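Local structure of Two-component system sensor histidine kinase (Bacteroides thetaiotaomicron, 3OTT) at residues B[467-472]-B[494-499]; B[506-511]-B[544-549]. The protein probably senses saccharides through this extracellular portion, made of beta-propellers and a beta-sandwich, and relays the signal to a cytoplasmic histidine kinase that autophosphorylates using ATP. One frame throughout, in Å; residues are numbered along the deposited sequence.

In the fold
Contacts 1 and 2 follow one another along the second of two seven-bladed propellers in this extracellular region, their centres about 13 Å apart. Contact 1 ties the loop entering the blade that runs from strand 474-479 to strand 504-508 to that blade's third strand; contact 2 joins the end of its outermost strand to the next blade. The two share a sheet: strands 495-499 and 504-508 are antiparallel neighbours, probably hydrogen-bonded from K497 N to T506 O (2.7 Å) and from L508 N to I495 O (2.9 Å). K507, from contact 2, also reaches back to S470 of contact 1. Neither contact includes a residue of the pocket holding the hexatantalum dodecabromide cluster.

Contact 1: B[467-472]-B[494-499]; sequences NGLSGM and GIDKIN
The flat carboxylate of D496 presents both of its oxygens to S470, whose hydroxyl sits in front of the pair, while L469 packs beside OD2. This meeting illustrates how a beta-propeller fixes the connection between blades. D496 lies on strand 495-499, third from the inside of a four-stranded blade, and residues 467-472 belong to the loop that leaves strand 457-463 of the preceding blade and leads into the innermost strand of this one.

S470 offers two groups. Its backbone N-H donates to D496 OD2 (N to OD2 2.9 Å), meeting the oxygen nearly along the C-O axis, although the bond is bent at the hydrogen to 143°. Its hydroxyl OG lies 2.7 Å from D496 OD1 and 2.8 Å from D496 OD2. OD2 is thus approached by both groups of one residue, which should limit rotation of the carboxylate. The side chain of S470 is turned with OG anti to its own carbonyl carbon (chi1 -65°), which brings the hydroxyl round to the same carboxylate as the amide.

D496 is a buried residue, and its negative charge is probably eased by K507 of the adjoining strand, which hydrogen-bonds to S470 OG and forms a long, weak ion pair with D496 OD1. The D496 side chain also touches V487 and L489 of the neighbouring strand 485-489.

L469 brings the nonpolar part of the loop, resting with I498 against Y463 of the preceding blade. Just before it, G468 has backbone angles at which a side chain would collide with the carbonyl oxygen of N467. The L469 and D496 side chains cross obliquely, with the methyl carbon CD2 of L469 3.7 Å from OD2 of D496.

Contact 2: B[506-511]-B[544-549]; sequences TKLFAD and KDESQQ
Two neighbouring blades of the propeller meet here at the ends of their outermost strands: L508 and, in the turn just after strand 504-508, F509 face E546, in the turn before strand 547-552, and Q548 within it. The F509 ring presents an edge to the backbone of E546, whose carbonyl oxygen lies near the ring plane, 3.2 Å from F509 CE1 and 3.4 Å from F509 CZ. The slightly positive rim of the ring is thereby turned to the partly negative oxygen. Q548 runs past the ring in the opposite sense, its CB 3.9 Å from F509 CE1 and its amide plane almost perpendicular to the ring (89°). M539 and I541 of strand 537-542 also touch the phenyl group. With F509 cut back to an alanine, the E546 carbonyl and the side chains of Q548, M539 and I541 lose the ring they share, which would probably open a gap between the blades.

L508 and E546 cross at about a right angle. Extended beyond CG (chi2 171°), E546 brings its carboxylate to the leucine methyls, with E546 OE1 3.7 Å from L508 CD2, while E546 OE2 also forms a long, weak ion pair with K497. At the edge of the F509 ring a water links the segments, giving a hydrogen bond to D511 OD1 (2.9 Å from the water oxygen) and accepting a weak one from Q548 NE2.

The opposing turn is shaped by D545, whose OD1 takes the N-H of S547 from well above the carboxylate plane (N to OD1 3.1 Å). This Asx turn runs into a G1 beta bulge, in which E546 and S547 both face N542 across the hairpin linking the last two strands of a propeller blade.

Contact 1: B[467-472]-B[494-499]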
ATOM      1  N   ASN B 467     -40.326  22.233 -21.718  1.00 27.92           N
ATOM      2  CA  ASN B 467     -40.040  23.236 -22.746  1.00 28.50           C
ATOM      3  C   ASN B 467     -39.177  22.716 -23.943  1.00 27.48           C
ATOM      4  O   ASN B 467     -38.406  23.472 -24.519  1.00 28.27           O
ATOM      5  CB  ASN B 467     -39.485  24.549 -22.103  1.00 27.47           C
ATOM      6  CG  ASN B 467     -38.141  24.336 -21.434  1.00 27.02           C
ATOM      7  OD1 ASN B 467     -37.553  23.269 -21.560  1.00 22.55           O
ATOM      8  ND2 ASN B 467     -37.647  25.346 -20.712  1.00 27.91           N
ATOM      9  N   GLY B 468     -39.346  21.441 -24.313  1.00 26.77           N
ATOM     10  CA  GLY B 468     -38.841  20.901 -25.585  1.00 25.03           C
ATOM     11  C   GLY B 468     -37.919  19.692 -25.474  1.00 23.75           C
ATOM     12  O   GLY B 468     -37.772  18.969 -26.431  1.00 23.27           O
ATOM     13  N   LEU B 469     -37.286  19.450 -24.335  1.00 23.20           N
ATOM     14  CA  LEU B 469     -36.443  18.227 -24.244  1.00 24.06           C
ATOM     15  C   LEU B 469     -37.225  16.934 -24.358  1.00 23.91           C
ATOM     16  O   LEU B 469     -38.397  16.883 -24.045  1.00 24.18           O
ATOM     17  CB  LEU B 469     -35.614  18.157 -22.976  1.00 23.26           C
ATOM     18  CG  LEU B 469     -34.444  19.083 -22.821  1.00 22.71           C
ATOM     19  CD1 LEU B 469     -33.760  18.682 -21.548  1.00 21.23           C
ATOM     20  CD2 LEU B 469     -33.556  18.907 -24.023  1.00 26.01           C
ATOM     21  N   SER B 470     -36.532  15.918 -24.843  1.00 24.74           N
ATOM     22  CA  SER B 470     -37.055  14.563 -25.047  1.00 26.65           C
ATOM     23  C   SER B 470     -37.108  13.730 -23.792  1.00 25.47           C
ATOM     24  O   SER B 470     -37.631  12.614 -23.841  1.00 26.90           O
ATOM     25  CB  SER B 470     -36.140  13.822 -26.050  1.00 27.44           C
ATOM     26  OG  SER B 470     -36.203  14.451 -27.358  1.00 33.59           O
ATOM     27  N   GLY B 471     -36.539  14.236 -22.693  1.00 24.69           N
ATOM     28  CA  GLY B 471     -36.370  13.498 -21.425  1.00 23.28           C
ATOM     29  C   GLY B 471     -35.598  14.299 -20.387  1.00 22.86           C
ATOM     30  O   GLY B 471     -35.140  15.414 -20.669  1.00 21.83           O
ATOM     31  N   MET B 472     -35.431  13.736 -19.184  1.00 23.03           N
ATOM     32  CA  MET B 472     -34.861  14.479 -18.058  1.00 23.06           C
ATOM     33  C   MET B 472     -33.469  13.970 -17.655  1.00 23.75           C
ATOM     34  O   MET B 472     -32.763  14.656 -16.875  1.00 22.35           O
ATOM     35  CB  MET B 472     -35.806  14.494 -16.858  1.00 23.29           C
ATOM     36  CG  MET B 472     -37.067  15.366 -17.075  1.00 26.09           C
ATOM     37  SD  MET B 472     -36.664  17.125 -17.390  1.00 32.69           S
ATOM     38  CE  MET B 472     -36.231  17.730 -15.792  1.00 23.80           C
ATOM     39  N   GLY B 494     -32.551   9.278 -31.065  1.00 22.16           N
ATOM     40  CA  GLY B 494     -32.007  10.460 -31.679  1.00 22.79           C
ATOM     41  C   GLY B 494     -31.192  11.275 -30.662  1.00 22.42           C
ATOM     42  O   GLY B 494     -30.862  10.787 -29.554  1.00 22.14           O
ATOM     43  N   ILE B 495     -30.876  12.505 -31.044  1.00 21.80           N
ATOM     44  CA  ILE B 495     -30.227  13.503 -30.165  1.00 21.60           C
ATOM     45  C   ILE B 495     -30.950  14.844 -30.341  1.00 21.56           C
ATOM     46  O   ILE B 495     -31.553  15.125 -31.372  1.00 21.83           O
ATOM     47  CB  ILE B 495     -28.642  13.634 -30.411  1.00 22.10           C
ATOM     48  CG1 ILE B 495     -28.346  14.024 -31.841  1.00 22.37           C
ATOM     49  CG2 ILE B 495     -27.845  12.313 -30.032  1.00 20.95           C
ATOM     50  CD1 ILE B 495     -26.829  14.275 -32.096  1.00 27.59           C
ATOM     51  N   ASP B 496     -30.938  15.653 -29.301  1.00 21.88           N
ATOM     52  CA  ASP B 496     -31.704  16.874 -29.318  1.00 22.93           C
ATOM     53  C   ASP B 496     -30.743  17.979 -29.721  1.00 22.41           C
ATOM     54  O   ASP B 496     -29.539  17.878 -29.445  1.00 22.41           O
ATOM     55  CB  ASP B 496     -32.374  17.131 -27.946  1.00 23.02           C
ATOM     56  CG  ASP B 496     -33.718  16.336 -27.758  1.00 29.02           C
ATOM     57  OD1 ASP B 496     -34.163  15.651 -28.696  1.00 31.01           O
ATOM     58  OD2 ASP B 496     -34.352  16.386 -26.662  1.00 35.56           O
ATOM     59  N   LYS B 497     -31.277  18.990 -30.402  1.00 21.59           N
ATOM     60  CA  LYS B 497     -30.531  20.151 -30.845  1.00 22.04           C
ATOM     61  C   LYS B 497     -31.222  21.362 -30.247  1.00 21.86           C
ATOM     62  O   LYS B 497     -32.419  21.581 -30.494  1.00 23.11           O
ATOM     63  CB  LYS B 497     -30.473  20.261 -32.372  1.00 22.14           C
ATOM     64  CG  LYS B 497     -29.788  21.582 -32.854  1.00 25.48           C
ATOM     65  CD  LYS B 497     -29.637  21.791 -34.390  1.00 27.34           C
ATOM     66  CE  LYS B 497     -30.961  22.049 -35.090  1.00 32.16           C
ATOM     67  NZ  LYS B 497     -31.266  23.456 -35.172  1.00 34.61           N
ATOM     68  N   ILE B 498     -30.483  22.098 -29.416  1.00 19.39           N
ATOM     69  CA  ILE B 498     -30.958  23.349 -28.867  1.00 18.82           C
ATOM     70  C   ILE B 498     -30.361  24.594 -29.577  1.00 18.80           C
ATOM     71  O   ILE B 498     -29.141  24.718 -29.777  1.00 18.40           O
ATOM     72  CB  ILE B 498     -30.609  23.476 -27.382  1.00 18.73           C
ATOM     73  CG1 ILE B 498     -31.184  22.326 -26.604  1.00 15.29           C
ATOM     74  CG2 ILE B 498     -31.153  24.820 -26.810  1.00 17.22           C
ATOM     75  CD1 ILE B 498     -30.739  22.321 -25.214  1.00 18.10           C
ATOM     76  N   ASN B 499     -31.227  25.501 -29.960  1.00 19.43           N
ATOM     77  CA  ASN B 499     -30.794  26.800 -30.430  1.00 20.67           C
ATOM     78  C   ASN B 499     -30.979  27.714 -29.224  1.00 21.24           C
ATOM     79  O   ASN B 499     -32.088  28.067 -28.886  1.00 22.75           O
ATOM     80  CB  ASN B 499     -31.582  27.242 -31.649  1.00 20.86           C
ATOM     81  CG  ASN B 499     -31.218  28.639 -32.114  1.00 22.53           C
ATOM     82  OD1 ASN B 499     -30.888  29.508 -31.304  1.00 19.77           O
ATOM     83  ND2 ASN B 499     -31.308  28.870 -33.440  1.00 17.27           N
TER

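Contact 2: B[506-511]-B[544-549]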
ATOM      1  N   THR B 506     -34.981  20.793 -31.188  1.00 23.67           N
ATOM      2  CA  THR B 506     -35.383  19.879 -32.238  1.00 25.18           C
ATOM      3  C   THR B 506     -34.781  18.458 -31.998  1.00 24.08           C
ATOM      4  O   THR B 506     -33.620  18.342 -31.611  1.00 23.58           O
ATOM      5  CB  THR B 506     -34.919  20.386 -33.598  1.00 26.33           C
ATOM      6  OG1 THR B 506     -35.217  21.781 -33.719  1.00 30.86           O
ATOM      7  CG2 THR B 506     -35.668  19.622 -34.726  1.00 27.18           C
ATOM      8  N   LYS B 507     -35.555  17.411 -32.264  1.00 22.32           N
ATOM      9  CA  LYS B 507     -35.087  16.042 -32.119  1.00 21.52           C
ATOM     10  C   LYS B 507     -34.643  15.568 -33.457  1.00 20.92           C
ATOM     11  O   LYS B 507     -35.477  15.498 -34.330  1.00 22.00           O
ATOM     12  CB  LYS B 507     -36.215  15.116 -31.642  1.00 21.33           C
ATOM     13  CG  LYS B 507     -35.818  13.629 -31.602  1.00 21.90           C
ATOM     14  CD  LYS B 507     -37.009  12.720 -31.185  1.00 29.60           C
ATOM     15  CE  LYS B 507     -37.260  12.728 -29.690  1.00 28.59           C
ATOM     16  NZ  LYS B 507     -36.052  12.251 -28.977  1.00 30.06           N
ATOM     17  N   LEU B 508     -33.363  15.201 -33.621  1.00 19.74           N
ATOM     18  CA  LEU B 508     -32.851  14.772 -34.924  1.00 19.15           C
ATOM     19  C   LEU B 508     -32.269  13.330 -34.970  1.00 18.66           C
ATOM     20  O   LEU B 508     -31.851  12.808 -33.966  1.00 15.87           O
ATOM     21  CB  LEU B 508     -31.799  15.758 -35.420  1.00 20.07           C
ATOM     22  CG  LEU B 508     -32.282  17.162 -35.847  1.00 22.37           C
ATOM     23  CD1 LEU B 508     -31.055  18.043 -35.825  1.00 18.76           C
ATOM     24  CD2 LEU B 508     -32.987  17.166 -37.218  1.00 22.47           C
ATOM     25  N   PHE B 509     -32.296  12.701 -36.152  1.00 18.85           N
ATOM     26  CA  PHE B 509     -31.744  11.356 -36.373  1.00 19.57           C
ATOM     27  C   PHE B 509     -32.440  10.260 -35.562  1.00 19.98           C
ATOM     28  O   PHE B 509     -31.844   9.223 -35.288  1.00 20.76           O
ATOM     29  CB  PHE B 509     -30.188  11.376 -36.194  1.00 19.81           C
ATOM     30  CG  PHE B 509     -29.532  12.571 -36.894  1.00 23.11           C
ATOM     31  CD1 PHE B 509     -29.608  12.708 -38.274  1.00 23.41           C
ATOM     32  CD2 PHE B 509     -28.942  13.617 -36.155  1.00 24.45           C
ATOM     33  CE1 PHE B 509     -29.030  13.835 -38.922  1.00 27.17           C
ATOM     34  CE2 PHE B 509     -28.355  14.719 -36.787  1.00 24.05           C
ATOM     35  CZ  PHE B 509     -28.419  14.840 -38.161  1.00 28.16           C
ATOM     36  N   ALA B 510     -33.692  10.494 -35.165  1.00 19.47           N
ATOM     37  CA  ALA B 510     -34.456   9.489 -34.439  1.00 21.34           C
ATOM     38  C   ALA B 510     -34.883   8.343 -35.366  1.00 22.58           C
ATOM     39  O   ALA B 510     -35.283   7.284 -34.901  1.00 24.31           O
ATOM     40  CB  ALA B 510     -35.720  10.128 -33.719  1.00 19.00           C
ATOM     41  N   ASP B 511     -34.809   8.573 -36.663  1.00 24.40           N
ATOM     42  CA  ASP B 511     -35.199   7.563 -37.625  1.00 27.19           C
ATOM     43  C   ASP B 511     -34.234   6.357 -37.597  1.00 26.89           C
ATOM     44  O   ASP B 511     -34.660   5.218 -37.689  1.00 28.37           O
ATOM     45  CB  ASP B 511     -35.380   8.188 -39.029  1.00 28.07           C
ATOM     46  CG  ASP B 511     -34.088   8.828 -39.591  1.00 32.49           C
ATOM     47  OD1 ASP B 511     -33.101   9.087 -38.825  1.00 34.57           O
ATOM     48  OD2 ASP B 511     -34.070   9.083 -40.825  1.00 36.50           O
ATOM     49  N   LYS B 544     -23.817  21.530 -40.154  1.00 23.40           N
ATOM     50  CA  LYS B 544     -24.175  22.540 -41.154  1.00 24.47           C
ATOM     51  C   LYS B 544     -25.422  22.205 -41.940  1.00 24.58           C
ATOM     52  O   LYS B 544     -26.267  23.059 -42.160  1.00 23.84           O
ATOM     53  CB  LYS B 544     -23.026  22.823 -42.145  1.00 25.77           C
ATOM     54  CG  LYS B 544     -21.840  23.570 -41.546  1.00 26.60           C
ATOM     55  CD  LYS B 544     -20.680  23.701 -42.534  1.00 32.76           C
ATOM     56  CE  LYS B 544     -19.383  24.097 -41.766  1.00 35.37           C
ATOM     57  NZ  LYS B 544     -19.408  25.565 -41.447  1.00 34.66           N
ATOM     58  N   ASP B 545     -25.473  20.990 -42.462  1.00 25.54           N
ATOM     59  CA  ASP B 545     -26.573  20.570 -43.324  1.00 28.13           C
ATOM     60  C   ASP B 545     -27.403  19.421 -42.701  1.00 28.14           C
ATOM     61  O   ASP B 545     -28.334  18.915 -43.333  1.00 28.77           O
ATOM     62  CB  ASP B 545     -26.039  20.144 -44.696  1.00 28.30           C
ATOM     63  CG  ASP B 545     -25.170  18.894 -44.634  1.00 29.32           C
ATOM     64  OD1 ASP B 545     -24.673  18.524 -43.540  1.00 31.17           O
ATOM     65  OD2 ASP B 545     -24.951  18.263 -45.700  1.00 34.04           O
ATOM     66  N   GLU B 546     -26.997  19.002 -41.501  1.00 28.51           N
ATOM     67  CA  GLU B 546     -27.648  17.929 -40.738  1.00 29.75           C
ATOM     68  C   GLU B 546     -27.618  16.594 -41.501  1.00 30.50           C
ATOM     69  O   GLU B 546     -28.555  15.783 -41.443  1.00 31.39           O
ATOM     70  CB  GLU B 546     -29.058  18.360 -40.310  1.00 29.83           C
ATOM     71  CG  GLU B 546     -28.968  19.392 -39.178  1.00 32.36           C
ATOM     72  CD  GLU B 546     -30.310  20.050 -38.823  1.00 41.27           C
ATOM     73  OE1 GLU B 546     -31.391  19.670 -39.358  1.00 41.74           O
ATOM     74  OE2 GLU B 546     -30.267  20.970 -37.974  1.00 45.26           O
ATOM     75  N   SER B 547     -26.532  16.420 -42.239  1.00 29.94           N
ATOM     76  CA  SER B 547     -26.223  15.221 -42.965  1.00 30.52           C
ATOM     77  C   SER B 547     -25.502  14.252 -42.060  1.00 29.14           C
ATOM     78  O   SER B 547     -24.923  14.635 -41.052  1.00 27.83           O
ATOM     79  CB  SER B 547     -25.201  15.554 -44.052  1.00 31.49           C
ATOM     80  OG  SER B 547     -25.411  14.692 -45.141  1.00 35.44           O
ATOM     81  N   GLN B 548     -25.397  13.017 -42.510  1.00 28.44           N
ATOM     82  CA  GLN B 548     -25.087  11.969 -41.594  1.00 27.30           C
ATOM     83  C   GLN B 548     -24.617  10.729 -42.340  1.00 27.19           C
ATOM     84  O   GLN B 548     -25.220  10.336 -43.334  1.00 26.88           O
ATOM     85  CB  GLN B 548     -26.399  11.736 -40.839  1.00 27.50           C
ATOM     86  CG  GLN B 548     -26.435  10.636 -39.948  1.00 30.44           C
ATOM     87  CD  GLN B 548     -26.927   9.419 -40.629  1.00 31.36           C
ATOM     88  OE1 GLN B 548     -26.138   8.526 -40.949  1.00 33.21           O
ATOM     89  NE2 GLN B 548     -28.235   9.362 -40.876  1.00 31.00           N
ATOM     90  N   GLN B 549     -23.543  10.114 -41.855  1.00 26.53           N
ATOM     91  CA  GLN B 549     -23.057   8.824 -42.367  1.00 28.20           C
ATOM     92  C   GLN B 549     -22.774   7.908 -41.160  1.00 27.93           C
ATOM     93  O   GLN B 549     -22.420   8.339 -40.066  1.00 25.65           O
ATOM     94  CB  GLN B 549     -21.781   9.007 -43.223  1.00 28.93           C
ATOM     95  CG  GLN B 549     -21.846   8.406 -44.626  1.00 36.00           C
ATOM     96  CD  GLN B 549     -20.460   8.347 -45.327  1.00 43.76           C
ATOM     97  OE1 GLN B 549     -20.168   9.175 -46.188  1.00 47.73           O
ATOM     98  NE2 GLN B 549     -19.619   7.364 -44.955  1.00 42.06           N
TER
HETATM   99  O   HOH W   1     -31.085  10.247 -40.588  1.00 20.94           O